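Local coordinates for putative uncharacterized protein (Mycobacterium avium, PDB 2Z6V) that is of unknown function but, as the sulfotransferase STF9, probably transfers a sulfuryl group from PAPS to an acceptor, as sulfotransferases do, at residues A[58-61]-A[62-66]; A[134-137]-A[138-141]; A[343-346]-A[347-351]; A[361-364]-A[365-369]. All coordinates share one frame; numbering follows the deposited sequence.

How the contacts relate
All four contacts are local, between neighbouring turns or within one turn. Contact 2 is the core member: its centre is about 11 Å from that of the chain, in the loop leaving edge strand 132-134, held by a glutamine side-chain oxygen and 3-10 (i to i+3) backbone bonds. Contacts 1, 3 and 4 are alpha-helical and lie farther out; contact 3 is still largely buried, 1 and 4 only partly. Contact 1 lies across the chain's centre from 3 and 4 and ends a helix with a threonine hydroxyl. Contacts 3 and 4 sit on successive, touching helices, where the chemistry turns ionic on the outer faces, with methionines packed beneath. Arg348 of contact 3 bridges to Glu363 of contact 4.

Contact 1 (A[58-61]-A[62-66]); sequences IVDE and VNTSP
Thr64 holds the carbonyl of Asp60 twice, by its backbone N and by its hydroxyl. The OG1 bond is the shorter, 2.7 Å to Asp60 O, against 3.1 Å from Thr64 N to the same oxygen, and the two donors arrive from opposite faces of the carbonyl plane. The torsion of Thr64 explains the reach: OG1 lies between backbone N and carbonyl carbon (chi1 64°), folded back over the preceding turn, while CG2 goes to the other side and comes within 4.0 Å of Asp60 OD1. The remaining polar contacts across the join are the backbone bonds of an alpha helix, from Val62 N to Ile58 O, Asn63 N to Val59 O and Ser65 N to Glu61 O, the last 2.7 Å long. They form the final turn of helix 50-64; Ser65 is the first residue to leave helical backbone angles, and its OG bonds weakly to Val67 N. Apolar contact runs along the face turned to helix 70-96. Ile58 CG2 meets Val62 CG1 at 4.4 Å, a loose touch, and both residues rest on Val76. One step round the helix, Val59 and Asn63 lie alongside each other and point the same way, with the methyl CG1 of Val59 3.5 Å from the amide nitrogen ND2 of Asn63. The acidic groups find their polar partners outside the join: Asp60 makes a salt bridge to Arg212, and Glu61 OE2 bonds to the hydroxyl of Thr210, which together tie the helix to the segment around 208-212.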
loop_
_atom_site.group_PDB
_atom_site.type_symbol
_atom_site.label_atom_id
_atom_site.label_comp_id
_atom_site.label_asym_id
_atom_site.label_seq_id
_atom_site.Cartn_x
_atom_site.Cartn_y
_atom_site.Cartn_z
ATOM N N ILE A 58 12.570 -2.917 13.651
ATOM C CA ILE A 58 12.346 -4.168 12.938
ATOM C C ILE A 58 13.467 -5.158 13.244
ATOM O O ILE A 58 13.211 -6.299 13.627
ATOM C CB ILE A 58 12.275 -3.922 11.397
ATOM C CG1 ILE A 58 11.061 -3.049 11.073
ATOM C CG2 ILE A 58 12.197 -5.244 10.643
ATOM C CD1 ILE A 58 11.011 -2.554 9.637
ATOM N N VAL A 59 14.705 -4.709 13.071
ATOM C CA VAL A 59 15.882 -5.543 13.307
ATOM C C VAL A 59 15.971 -6.054 14.739
ATOM O O VAL A 59 16.271 -7.225 14.973
ATOM C CB VAL A 59 17.171 -4.772 12.978
ATOM C CG1 VAL A 59 18.385 -5.604 13.339
ATOM C CG2 VAL A 59 17.186 -4.413 11.502
ATOM N N ASP A 60 15.712 -5.171 15.694
ATOM C CA ASP A 60 15.769 -5.549 17.093
ATOM C C ASP A 60 14.820 -6.700 17.388
ATOM O O ASP A 60 15.127 -7.580 18.195
ATOM C CB ASP A 60 15.404 -4.364 17.978
ATOM C CG ASP A 60 15.481 -4.706 19.446
ATOM O OD1 ASP A 60 16.588 -5.062 19.904
ATOM O OD2 ASP A 60 14.440 -4.631 20.136
ATOM N N GLU A 61 13.668 -6.692 16.724
ATOM C CA GLU A 61 12.673 -7.727 16.935
ATOM C C GLU A 61 12.991 -9.043 16.233
ATOM O O GLU A 61 12.815 -10.107 16.822
ATOM C CB GLU A 61 11.291 -7.230 16.510
ATOM C CG GLU A 61 10.159 -7.998 17.174
ATOM C CD GLU A 61 8.810 -7.325 17.012
ATOM O OE1 GLU A 61 8.771 -6.077 16.999
ATOM O OE2 GLU A 61 7.787 -8.041 16.917
ATOM N N VAL A 62 13.457 -8.995 14.989
ATOM C CA VAL A 62 13.772 -10.242 14.297
ATOM C C VAL A 62 14.938 -10.951 14.987
ATOM O O VAL A 62 15.079 -12.171 14.891
ATOM C CB VAL A 62 14.113 -10.021 12.798
ATOM C CG1 VAL A 62 12.952 -9.344 12.098
ATOM C CG2 VAL A 62 15.384 -9.213 12.656
ATOM N N ASN A 63 15.771 -10.179 15.684
ATOM C CA ASN A 63 16.906 -10.736 16.412
ATOM C C ASN A 63 16.438 -11.328 17.736
ATOM O O ASN A 63 16.815 -12.440 18.089
ATOM C CB ASN A 63 17.960 -9.661 16.724
ATOM C CG ASN A 63 18.823 -9.309 15.526
ATOM O OD1 ASN A 63 18.991 -10.113 14.610
ATOM N ND2 ASN A 63 19.396 -8.107 15.542
ATOM N N THR A 64 15.603 -10.585 18.456
ATOM C CA THR A 64 15.123 -11.011 19.767
ATOM C C THR A 64 13.877 -11.896 19.861
ATOM O O THR A 64 13.843 -12.824 20.664
ATOM C CB THR A 64 14.888 -9.788 20.672
ATOM O OG1 THR A 64 13.840 -8.977 20.120
ATOM C CG2 THR A 64 16.159 -8.957 20.780
ATOM N N SER A 65 12.848 -11.617 19.067
ATOM C CA SER A 65 11.629 -12.413 19.151
ATOM C C SER A 65 11.813 -13.873 18.765
ATOM O O SER A 65 12.413 -14.192 17.734
ATOM C CB SER A 65 10.521 -11.811 18.291
ATOM O OG SER A 65 9.329 -12.565 18.432
ATOM N N PRO A 66 11.297 -14.785 19.608
ATOM C CA PRO A 66 11.379 -16.232 19.393
ATOM C C PRO A 66 10.305 -16.748 18.445
ATOM O O PRO A 66 10.371 -17.891 17.995
ATOM C CB PRO A 66 11.210 -16.793 20.799
ATOM C CG PRO A 66 10.226 -15.838 21.398
ATOM C CD PRO A 66 10.779 -14.492 20.958
#

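Contact 2 (A[134-137]-A[138-141]); sequences SLLH and WQCV
Trp138 comes first, its CD1 lying 3.9 Å from Leu136 CB, so that the indole passes obliquely by the leucine's root. The indole NE1 bonds to Leu152 O, and the ring also meets Trp182. Gln139 follows and carries most of the polar contact. Its OE1 accepts the backbone N-H of Leu136 at 3.0 Å in a nearly straight bond (173° at the hydrogen), and its own backbone N returns to Leu136 O at 2.9 Å. Residue 139 thus grips both polar backbone atoms of residue 136. The backbone bond belongs to a 3-10 turn, and the side-chain bond adds to it, in the loop that follows strand 132-134, an edge strand of the parallel sheet of this sulfotransferase fold. The methylene CG of Gln139 covers one face of the Trp138 ring, 3.8 Å above its plane. Cys140 continues the turn, its N bonding to His137 O at 2.9 Å from above the carbonyl plane, while SG packs 3.8 Å from Leu135 CD2. Last, a methyl of Val141, CG2, lies 3.8 Å from NE2 of His137, whose ring also meets that of His181.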
loop_
_atom_site.group_PDB
_atom_site.type_symbol
_atom_site.label_atom_id
_atom_site.label_comp_id
_atom_site.label_asym_id
_atom_site.label_seq_id
_atom_site.Cartn_x
_atom_site.Cartn_y
_atom_site.Cartn_z
ATOM N N SER A 134 0.223 5.728 -13.018
ATOM C CA SER A 134 -0.024 4.917 -11.836
ATOM C C SER A 134 1.313 4.336 -11.388
ATOM O O SER A 134 2.243 4.237 -12.181
ATOM C CB SER A 134 -1.001 3.785 -12.163
ATOM O OG SER A 134 -2.292 4.286 -12.471
ATOM N N LEU A 135 1.416 3.979 -10.113
ATOM C CA LEU A 135 2.635 3.386 -9.574
ATOM C C LEU A 135 2.526 1.894 -9.858
ATOM O O LEU A 135 1.631 1.221 -9.352
ATOM C CB LEU A 135 2.727 3.626 -8.062
ATOM C CG LEU A 135 3.939 3.104 -7.275
ATOM C CD1 LEU A 135 5.188 3.865 -7.665
ATOM C CD2 LEU A 135 3.684 3.258 -5.774
ATOM N N LEU A 136 3.422 1.378 -10.682
ATOM C CA LEU A 136 3.386 -0.036 -11.014
ATOM C C LEU A 136 4.305 -0.797 -10.080
ATOM O O LEU A 136 5.335 -0.281 -9.652
ATOM C CB LEU A 136 3.801 -0.231 -12.472
ATOM C CG LEU A 136 3.045 0.721 -13.408
ATOM C CD1 LEU A 136 3.470 0.464 -14.838
ATOM C CD2 LEU A 136 1.529 0.538 -13.244
ATOM N N HIS A 137 3.927 -2.027 -9.758
ATOM C CA HIS A 137 4.724 -2.835 -8.855
ATOM C C HIS A 137 6.209 -2.965 -9.217
ATOM O O HIS A 137 7.064 -2.928 -8.320
ATOM C CB HIS A 137 4.124 -4.231 -8.696
ATOM C CG HIS A 137 4.849 -5.073 -7.692
ATOM N ND1 HIS A 137 4.930 -4.728 -6.357
ATOM C CD2 HIS A 137 5.602 -6.190 -7.841
ATOM C CE1 HIS A 137 5.707 -5.593 -5.730
ATOM N NE2 HIS A 137 6.129 -6.489 -6.607
ATOM N N TRP A 138 6.536 -3.106 -10.502
ATOM C CA TRP A 138 7.940 -3.246 -10.853
ATOM C C TRP A 138 8.746 -1.998 -10.523
ATOM O O TRP A 138 9.961 -2.072 -10.347
ATOM C CB TRP A 138 8.128 -3.627 -12.327
ATOM C CG TRP A 138 7.966 -2.536 -13.353
ATOM C CD1 TRP A 138 6.824 -2.205 -14.038
ATOM C CD2 TRP A 138 9.005 -1.698 -13.881
ATOM N NE1 TRP A 138 7.095 -1.225 -14.965
ATOM C CE2 TRP A 138 8.423 -0.896 -14.890
ATOM C CE3 TRP A 138 10.370 -1.550 -13.602
ATOM C CZ2 TRP A 138 9.163 0.039 -15.625
ATOM C CZ3 TRP A 138 11.111 -0.615 -14.336
ATOM C CH2 TRP A 138 10.503 0.166 -15.336
ATOM N N GLN A 139 8.071 -0.856 -10.422
ATOM C CA GLN A 139 8.752 0.393 -10.097
ATOM C C GLN A 139 9.041 0.468 -8.602
ATOM O O GLN A 139 9.723 1.384 -8.132
ATOM C CB GLN A 139 7.918 1.593 -10.547
ATOM C CG GLN A 139 7.661 1.591 -12.038
ATOM C CD GLN A 139 6.735 2.698 -12.462
ATOM O OE1 GLN A 139 5.712 2.949 -11.814
ATOM N NE2 GLN A 139 7.077 3.368 -13.562
ATOM N N CYS A 140 8.519 -0.500 -7.858
ATOM C CA CYS A 140 8.764 -0.559 -6.429
ATOM C C CYS A 140 9.800 -1.642 -6.132
ATOM O O CYS A 140 10.129 -1.903 -4.977
ATOM C CB CYS A 140 7.464 -0.827 -5.685
ATOM S SG CYS A 140 6.354 0.594 -5.723
ATOM N N VAL A 141 10.310 -2.263 -7.189
ATOM C CA VAL A 141 11.332 -3.289 -7.076
ATOM C C VAL A 141 12.619 -2.753 -7.715
ATOM O O VAL A 141 13.689 -2.791 -7.106
ATOM C CB VAL A 141 10.900 -4.595 -7.791
ATOM C CG1 VAL A 141 12.063 -5.595 -7.836
ATOM C CG2 VAL A 141 9.722 -5.203 -7.058
HETATM O O HOH W 1 4.090 4.976 -14.177
#

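Contact 3 (A[343-346]-A[347-351]); sequences PMDV and MRRIY
Arg349 NH1 is gripped by two carboxylates: Asp345 OD2, one helical turn back, at 3.1 Å, and Glu338, which is its stronger partner. This is an i to i+4 salt bridge on alpha helix 343-353, which comes after strand 331-335, the edge strand of the central sheet, and the short helix 336-341. The Asp345 bond is weak and bent, 133° at the hydrogen, although the carboxylate and guanidinium planes are only 28° apart. The arginine chain is bent at chi3 (59°), which folds NH1 back toward the aspartate, and CD rests 3.6 Å from OD2. The arginine's charge probably offsets the repulsion between the two acids.

Arg348 behaves differently. Its chain runs extended from CG to NE, and one guanidinium face comes down over Met344 O, 3.3 Å below the plane; the guanidinium makes no hydrogen bond to that oxygen, which accepts the backbone N-H of Arg348. The NE of Arg348 pairs with Glu363 on helix 360-371. On the buried side of the helix, Val346 and Ile350 both lean on Phe332 of the sheet, and Met347 packs on helix 120-126. There Val346 CG1 meets the terminal methyl CD1 of Ile350 at 3.8 Å.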
loop_
_atom_site.group_PDB
_atom_site.type_symbol
_atom_site.label_atom_id
_atom_site.label_comp_id
_atom_site.label_asym_id
_atom_site.label_seq_id
_atom_site.Cartn_x
_atom_site.Cartn_y
_atom_site.Cartn_z
ATOM N N PRO A 343 -19.597 0.154 -11.627
ATOM C CA PRO A 343 -18.327 0.877 -11.574
ATOM C C PRO A 343 -18.213 2.028 -12.579
ATOM O O PRO A 343 -17.669 3.086 -12.249
ATOM C CB PRO A 343 -17.298 -0.226 -11.820
ATOM C CG PRO A 343 -18.042 -1.182 -12.698
ATOM C CD PRO A 343 -19.382 -1.249 -12.018
ATOM N N MET A 344 -18.715 1.825 -13.796
ATOM C CA MET A 344 -18.643 2.872 -14.809
ATOM C C MET A 344 -19.355 4.134 -14.352
ATOM O O MET A 344 -18.951 5.244 -14.702
ATOM C CB MET A 344 -19.238 2.395 -16.137
ATOM C CG MET A 344 -18.299 1.521 -16.944
ATOM S SD MET A 344 -16.630 2.223 -17.038
ATOM C CE MET A 344 -16.807 3.416 -18.360
ATOM N N ASP A 345 -20.418 3.972 -13.569
ATOM C CA ASP A 345 -21.142 5.131 -13.069
ATOM C C ASP A 345 -20.246 5.900 -12.106
ATOM O O ASP A 345 -20.172 7.131 -12.162
ATOM C CB ASP A 345 -22.417 4.721 -12.339
ATOM C CG ASP A 345 -23.151 5.917 -11.752
ATOM O OD1 ASP A 345 -23.452 6.862 -12.513
ATOM O OD2 ASP A 345 -23.419 5.917 -10.533
ATOM N N VAL A 346 -19.571 5.171 -11.222
ATOM C CA VAL A 346 -18.669 5.794 -10.264
ATOM C C VAL A 346 -17.566 6.574 -10.979
ATOM O O VAL A 346 -17.236 7.687 -10.581
ATOM C CB VAL A 346 -18.003 4.751 -9.343
ATOM C CG1 VAL A 346 -17.007 5.439 -8.427
ATOM C CG2 VAL A 346 -19.059 4.029 -8.513
ATOM N N MET A 347 -17.012 5.999 -12.043
ATOM C CA MET A 347 -15.942 6.651 -12.781
ATOM C C MET A 347 -16.357 8.004 -13.349
ATOM O O MET A 347 -15.647 8.999 -13.182
ATOM C CB MET A 347 -15.441 5.741 -13.908
ATOM C CG MET A 347 -14.927 4.370 -13.438
ATOM S SD MET A 347 -13.701 4.431 -12.077
ATOM C CE MET A 347 -12.330 5.275 -12.867
ATOM N N ARG A 348 -17.506 8.048 -14.013
ATOM C CA ARG A 348 -17.984 9.295 -14.591
ATOM C C ARG A 348 -18.132 10.354 -13.512
ATOM O O ARG A 348 -17.777 11.515 -13.720
ATOM C CB ARG A 348 -19.327 9.085 -15.297
ATOM C CG ARG A 348 -19.262 8.040 -16.385
ATOM C CD ARG A 348 -20.436 8.092 -17.353
ATOM N NE ARG A 348 -20.436 6.882 -18.164
ATOM C CZ ARG A 348 -20.996 5.739 -17.783
ATOM N NH1 ARG A 348 -21.620 5.666 -16.610
ATOM N NH2 ARG A 348 -20.888 4.656 -18.547
ATOM N N ARG A 349 -18.652 9.949 -12.358
ATOM C CA ARG A 349 -18.837 10.875 -11.253
ATOM C C ARG A 349 -17.506 11.306 -10.657
ATOM O O ARG A 349 -17.376 12.428 -10.166
ATOM C CB ARG A 349 -19.728 10.247 -10.184
ATOM C CG ARG A 349 -21.194 10.229 -10.579
ATOM C CD ARG A 349 -21.922 9.086 -9.911
ATOM N NE ARG A 349 -21.838 9.191 -8.466
ATOM C CZ ARG A 349 -21.747 8.149 -7.654
ATOM N NH1 ARG A 349 -21.727 6.924 -8.159
ATOM N NH2 ARG A 349 -21.676 8.337 -6.343
ATOM N N ILE A 350 -16.521 10.416 -10.691
ATOM C CA ILE A 350 -15.200 10.750 -10.178
ATOM C C ILE A 350 -14.624 11.800 -11.110
ATOM O O ILE A 350 -14.091 12.812 -10.660
ATOM C CB ILE A 350 -14.258 9.526 -10.162
ATOM C CG1 ILE A 350 -14.536 8.680 -8.918
ATOM C CG2 ILE A 350 -12.791 9.978 -10.203
ATOM C CD1 ILE A 350 -13.789 7.360 -8.900
ATOM N N TYR A 351 -14.739 11.560 -12.412
ATOM C CA TYR A 351 -14.219 12.508 -13.382
ATOM C C TYR A 351 -14.924 13.866 -13.294
ATOM O O TYR A 351 -14.275 14.911 -13.412
ATOM C CB TYR A 351 -14.314 11.936 -14.797
ATOM C CG TYR A 351 -13.112 11.100 -15.195
ATOM C CD1 TYR A 351 -12.833 9.887 -14.559
ATOM C CD2 TYR A 351 -12.247 11.524 -16.208
ATOM C CE1 TYR A 351 -11.727 9.119 -14.919
ATOM C CE2 TYR A 351 -11.136 10.762 -16.576
ATOM C CZ TYR A 351 -10.883 9.561 -15.926
ATOM O OH TYR A 351 -9.777 8.812 -16.275
#

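Contact 4 (A[361-364]-A[365-369]); sequences ETEA and RMRNW
Fully extended from CA outward, with CG anti to the backbone N (chi1 180°), the side chain of Glu363 runs beside that of Arg367, likewise drawn out from CG to NE. The two point the same way and end stacked: carboxylate and guanidinium planes are 17° apart, and OE2 lies 3.6 Å above one face of the guanidinium, toward its rim. Glu363 OE1 is 3.6 Å from Arg367 NH1, a long ion pair held by charge alone, since no N-H points at the oxygen. The directed bond of this carboxylate lies elsewhere: OE2 accepts from NE of Arg348, on helix 343-353, in a salt bridge. With Arg367 and Arg348 both close by, Glu363 probably stays ionised and offsets the repulsion between the two neighbouring guanidinium groups.

The backbone is alpha-helical throughout, with i to i+4 bonds such as Met366 N to Thr362 O at 2.9 Å and Asn368 N to Ala364 O at 2.8 Å. It forms helix 360-371, packed against helices 343-353 and 120-126. On that buried side the chemistry is largely apolar: the extended chain of Met366 brings its CE 3.7 Å from CG2 of Thr362, and the same methionine lies on Met344, Met347 and Leu125. Thr362 turns its CG2 anti to the backbone N, which sets OG1 beside that nitrogen and lets it bond to the hydroxyl of Thr359, one residue before the helix begins.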
loop_
_atom_site.group_PDB
_atom_site.type_symbol
_atom_site.label_atom_id
_atom_site.label_comp_id
_atom_site.label_asym_id
_atom_site.label_seq_id
_atom_site.Cartn_x
_atom_site.Cartn_y
_atom_site.Cartn_z
ATOM N N GLU A 361 -12.417 7.262 -25.805
ATOM C CA GLU A 361 -11.382 6.244 -25.916
ATOM C C GLU A 361 -11.127 5.613 -24.549
ATOM O O GLU A 361 -11.059 4.382 -24.421
ATOM C CB GLU A 361 -10.090 6.861 -26.461
ATOM C CG GLU A 361 -10.247 7.546 -27.820
ATOM C CD GLU A 361 -11.253 8.700 -27.799
ATOM O OE1 GLU A 361 -11.084 9.642 -26.989
ATOM O OE2 GLU A 361 -12.217 8.667 -28.599
ATOM N N THR A 362 -11.000 6.466 -23.532
ATOM C CA THR A 362 -10.755 6.009 -22.173
ATOM C C THR A 362 -11.939 5.192 -21.655
ATOM O O THR A 362 -11.759 4.100 -21.110
ATOM C CB THR A 362 -10.455 7.216 -21.226
ATOM O OG1 THR A 362 -9.154 7.740 -21.521
ATOM C CG2 THR A 362 -10.495 6.798 -19.762
ATOM N N GLU A 363 -13.148 5.713 -21.844
ATOM C CA GLU A 363 -14.354 5.020 -21.397
ATOM C C GLU A 363 -14.431 3.626 -22.026
ATOM O O GLU A 363 -14.898 2.671 -21.402
ATOM C CB GLU A 363 -15.596 5.842 -21.756
ATOM C CG GLU A 363 -16.906 5.203 -21.335
ATOM C CD GLU A 363 -18.115 6.103 -21.579
ATOM O OE1 GLU A 363 -18.213 6.692 -22.684
ATOM O OE2 GLU A 363 -18.972 6.210 -20.669
ATOM N N ALA A 364 -13.960 3.510 -23.263
ATOM C CA ALA A 364 -13.966 2.229 -23.952
ATOM C C ALA A 364 -12.963 1.262 -23.312
ATOM O O ALA A 364 -13.257 0.071 -23.148
ATOM C CB ALA A 364 -13.638 2.429 -25.421
ATOM N N ARG A 365 -11.785 1.780 -22.955
ATOM C CA ARG A 365 -10.743 0.965 -22.320
ATOM C C ARG A 365 -11.240 0.475 -20.972
ATOM O O ARG A 365 -10.990 -0.668 -20.584
ATOM C CB ARG A 365 -9.454 1.771 -22.129
ATOM C CG ARG A 365 -8.868 2.316 -23.420
ATOM C CD ARG A 365 -7.534 2.994 -23.191
ATOM N NE ARG A 365 -7.002 3.593 -24.414
ATOM C CZ ARG A 365 -7.359 4.786 -24.894
ATOM N NH1 ARG A 365 -8.255 5.526 -24.249
ATOM N NH2 ARG A 365 -6.816 5.246 -26.021
ATOM N N MET A 366 -11.951 1.343 -20.259
ATOM C CA MET A 366 -12.489 0.973 -18.961
ATOM C C MET A 366 -13.515 -0.145 -19.111
ATOM O O MET A 366 -13.542 -1.083 -18.314
ATOM C CB MET A 366 -13.139 2.176 -18.285
ATOM C CG MET A 366 -12.205 3.338 -18.081
ATOM S SD MET A 366 -12.919 4.529 -16.958
ATOM C CE MET A 366 -11.477 5.472 -16.473
ATOM N N ARG A 367 -14.359 -0.032 -20.134
ATOM C CA ARG A 367 -15.389 -1.032 -20.402
ATOM C C ARG A 367 -14.757 -2.340 -20.849
ATOM O O ARG A 367 -15.199 -3.422 -20.463
ATOM C CB ARG A 367 -16.344 -0.522 -21.477
ATOM C CG ARG A 367 -17.524 0.237 -20.923
ATOM C CD ARG A 367 -18.163 1.090 -21.993
ATOM N NE ARG A 367 -19.429 1.659 -21.546
ATOM C CZ ARG A 367 -20.014 2.708 -22.117
ATOM N NH1 ARG A 367 -19.433 3.304 -23.152
ATOM N NH2 ARG A 367 -21.184 3.150 -21.663
ATOM N N ASN A 368 -13.716 -2.229 -21.665
ATOM C CA ASN A 368 -13.019 -3.409 -22.142
ATOM C C ASN A 368 -12.363 -4.136 -20.975
ATOM O O ASN A 368 -12.300 -5.370 -20.964
ATOM C CB ASN A 368 -11.953 -3.025 -23.163
ATOM C CG ASN A 368 -10.956 -4.139 -23.397
ATOM O OD1 ASN A 368 -11.328 -5.251 -23.771
ATOM N ND2 ASN A 368 -9.677 -3.850 -23.166
ATOM N N TRP A 369 -11.875 -3.375 -19.997
ATOM C CA TRP A 369 -11.232 -3.973 -18.840
ATOM C C TRP A 369 -12.253 -4.730 -18.000
ATOM O O TRP A 369 -12.026 -5.879 -17.633
ATOM C CB TRP A 369 -10.555 -2.905 -17.975
ATOM C CG TRP A 369 -9.642 -3.495 -16.941
ATOM C CD1 TRP A 369 -8.333 -3.852 -17.109
ATOM C CD2 TRP A 369 -10.004 -3.913 -15.621
ATOM N NE1 TRP A 369 -7.860 -4.475 -15.978
ATOM C CE2 TRP A 369 -8.864 -4.527 -15.049
ATOM C CE3 TRP A 369 -11.182 -3.834 -14.865
ATOM C CZ2 TRP A 369 -8.869 -5.060 -13.756
ATOM C CZ3 TRP A 369 -11.190 -4.364 -13.578
ATOM C CH2 TRP A 369 -10.037 -4.970 -13.036
#